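Side-chain contact in endonuclease II (Enterobacteria phage t4, PDB 2WSH), which nicks and cleaves cytosine-containing double-stranded host DNA in a sequence-specific manner, so that host nucleotides can be reused for phage DNA synthesis: residues A[59-62]-A[63-67]. The protein carries 1 engineered substitution. Numbering follows the deposited sequence.
Sequences KNLR and KRINY. With PO4 (phosphate ion), chain E.
Asn60 and Lys63 meet at the start of helix 61-73, a worked example of an N-cap in the GIY-YIG nuclease fold. Asn60 OD1 accepts from Lys63 N at 3.2 Å. The N-H aims almost straight at the oxygen, yet the donor stands 55° above the carbonyl plane rather than on a lone pair. With CG anti to the backbone N (chi1 -173°), the amide folds over the first turn, where Asn38 ND2 also binds OD1. Across this amide, at about a right angle, runs the Lys63 chain, its CD 3.7 Å from Asn60 ND2. Arg62, which also touches Tyr20, accepts at its O from Asn66 N (3.1 Å); their side chains lie side by side, guanidinium and amide planes 43° apart. On the buried side, Leu61 CD1 packs against Ile65 CD1 at 3.6 Å, facing strand 97-111. The i to i+4 backbone bonds begin with Arg64 N to Asn60 O at 3.1 Å, followed by Ile65 N to Leu61 O. In one of its two modelled conformers, Arg64 bends at chi2 and chi3 and NH1 hydrogen-bonds to phosphate O4, though the separation is doubtfully short; Lys57 O takes NH1 as well. Tyr44, Tyr54 and Lys83 also hydrogen-bond to this ion, probably a crystallisation component. Capping Lys63 N and Arg64 N probably steadies the turn carrying Arg64 beside an anion site, consistent with a place for a DNA phosphate.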
loop_
_atom_site.group_PDB
_atom_site.type_symbol
_atom_site.label_atom_id
_atom_site.label_comp_id
_atom_site.label_asym_id
_atom_site.label_seq_id
_atom_site.Cartn_x
_atom_site.Cartn_y
_atom_site.Cartn_z
ATOM N N LYS A 59 20.349 -2.810 3.694
ATOM C CA LYS A 59 20.070 -3.043 2.280
ATOM C C LYS A 59 20.816 -4.281 1.786
ATOM O O LYS A 59 20.510 -4.816 0.720
ATOM C CB LYS A 59 20.501 -1.831 1.448
ATOM C CG LYS A 59 19.730 -0.549 1.718
ATOM C CD LYS A 59 20.531 0.657 1.232
ATOM C CE LYS A 59 19.833 1.981 1.528
ATOM N NZ LYS A 59 18.960 2.439 0.406
ATOM N N ASN A 60 21.796 -4.732 2.568
ATOM C CA ASN A 60 22.702 -5.795 2.140
ATOM C C ASN A 60 23.348 -6.506 3.328
ATOM O O ASN A 60 24.340 -6.033 3.886
ATOM C CB ASN A 60 23.777 -5.209 1.219
ATOM C CG ASN A 60 24.659 -6.268 0.591
ATOM O OD1 ASN A 60 24.847 -7.352 1.143
ATOM N ND2 ASN A 60 25.227 -5.948 -0.564
ATOM N N LEU A 61 22.795 -7.656 3.695
ATOM C CA LEU A 61 23.174 -8.325 4.938
ATOM C C LEU A 61 24.567 -8.948 4.911
ATOM O O LEU A 61 25.291 -8.909 5.911
ATOM C CB LEU A 61 22.131 -9.377 5.323
ATOM C CG LEU A 61 22.316 -10.039 6.688
ATOM C CD1 LEU A 61 22.331 -8.994 7.795
ATOM C CD2 LEU A 61 21.221 -11.069 6.931
ATOM N N ARG A 62 24.947 -9.528 3.778
ATOM C CA ARG A 62 26.263 -10.144 3.680
ATOM C C ARG A 62 27.336 -9.080 3.878
ATOM O O ARG A 62 28.353 -9.317 4.532
ATOM C CB ARG A 62 26.449 -10.865 2.340
ATOM C CG ARG A 62 27.667 -11.781 2.308
ATOM C CD ARG A 62 27.737 -12.592 1.027
ATOM N NE ARG A 62 28.017 -11.758 -0.138
ATOM C CZ ARG A 62 28.120 -12.222 -1.381
ATOM N NH1 ARG A 62 27.964 -13.517 -1.622
ATOM N NH2 ARG A 62 28.377 -11.390 -2.383
ATOM N N LYS A 63 27.104 -7.900 3.315
ATOM C CA LYS A 63 28.038 -6.793 3.488
ATOM C C LYS A 63 28.115 -6.319 4.938
ATOM O O LYS A 63 29.204 -6.089 5.460
ATOM C CB LYS A 63 27.695 -5.626 2.559
ATOM C CG LYS A 63 28.502 -5.615 1.268
ATOM C CD LYS A 63 28.329 -4.310 0.503
ATOM C CE LYS A 63 28.912 -3.128 1.269
ATOM N NZ LYS A 63 28.912 -1.882 0.449
ATOM N N ARG A 64 26.957 -6.186 5.580
ATOM C CA ARG A 64 26.889 -5.714 6.962
ATOM C C ARG A 64 27.596 -6.656 7.935
ATOM O O ARG A 64 28.354 -6.213 8.798
ATOM C CB ARG A 64 25.433 -5.514 7.391
ATOM C CG ARG A 64 25.257 -4.869 8.762
ATOM C CD ARG A 64 25.730 -3.419 8.769
ATOM N NE ARG A 64 25.256 -2.681 7.600
ATOM C CZ ARG A 64 24.082 -2.062 7.520
ATOM N NH1 ARG A 64 23.238 -2.079 8.541
ATOM N NH2 ARG A 64 23.750 -1.424 6.408
ATOM N N ILE A 65 27.343 -7.954 7.797
ATOM C CA ILE A 65 27.973 -8.945 8.658
ATOM C C ILE A 65 29.485 -8.953 8.462
ATOM O O ILE A 65 30.245 -8.961 9.431
ATOM C CB ILE A 65 27.423 -10.367 8.426
ATOM C CG1 ILE A 65 25.901 -10.389 8.590
ATOM C CG2 ILE A 65 28.085 -11.350 9.380
ATOM C CD1 ILE A 65 25.398 -9.485 9.678
ATOM N N ASN A 66 29.919 -8.954 7.205
ATOM C CA ASN A 66 31.347 -8.932 6.904
ATOM C C ASN A 66 32.042 -7.678 7.441
ATOM O O ASN A 66 33.220 -7.718 7.796
ATOM C CB ASN A 66 31.591 -9.102 5.402
ATOM C CG ASN A 66 31.632 -10.558 4.984
ATOM O OD1 ASN A 66 31.079 -10.940 3.956
ATOM N ND2 ASN A 66 32.285 -11.383 5.792
ATOM N N TYR A 67 31.301 -6.574 7.495
ATOM C CA TYR A 67 31.770 -5.352 8.135
ATOM C C TYR A 67 32.117 -5.648 9.591
ATOM O O TYR A 67 33.197 -5.290 10.063
ATOM C CB TYR A 67 30.692 -4.267 8.029
ATOM C CG TYR A 67 30.895 -3.043 8.902
ATOM C CD1 TYR A 67 31.357 -1.846 8.360
ATOM C CD2 TYR A 67 30.600 -3.075 10.261
ATOM C CE1 TYR A 67 31.532 -0.721 9.153
ATOM C CE2 TYR A 67 30.773 -1.959 11.061
ATOM C CZ TYR A 67 31.238 -0.786 10.502
ATOM O OH TYR A 67 31.409 0.325 11.295
HETATM P P PO4 E . 23.643 -0.935 11.484
HETATM O O1 PO4 E . 22.491 -1.173 12.430
HETATM O O2 PO4 E . 23.209 -0.008 10.372
HETATM O O3 PO4 E . 24.824 -0.328 12.208
HETATM O O4 PO4 E . 24.039 -2.274 10.919
HETATM O O HOH W 1 22.231 -0.296 4.687
#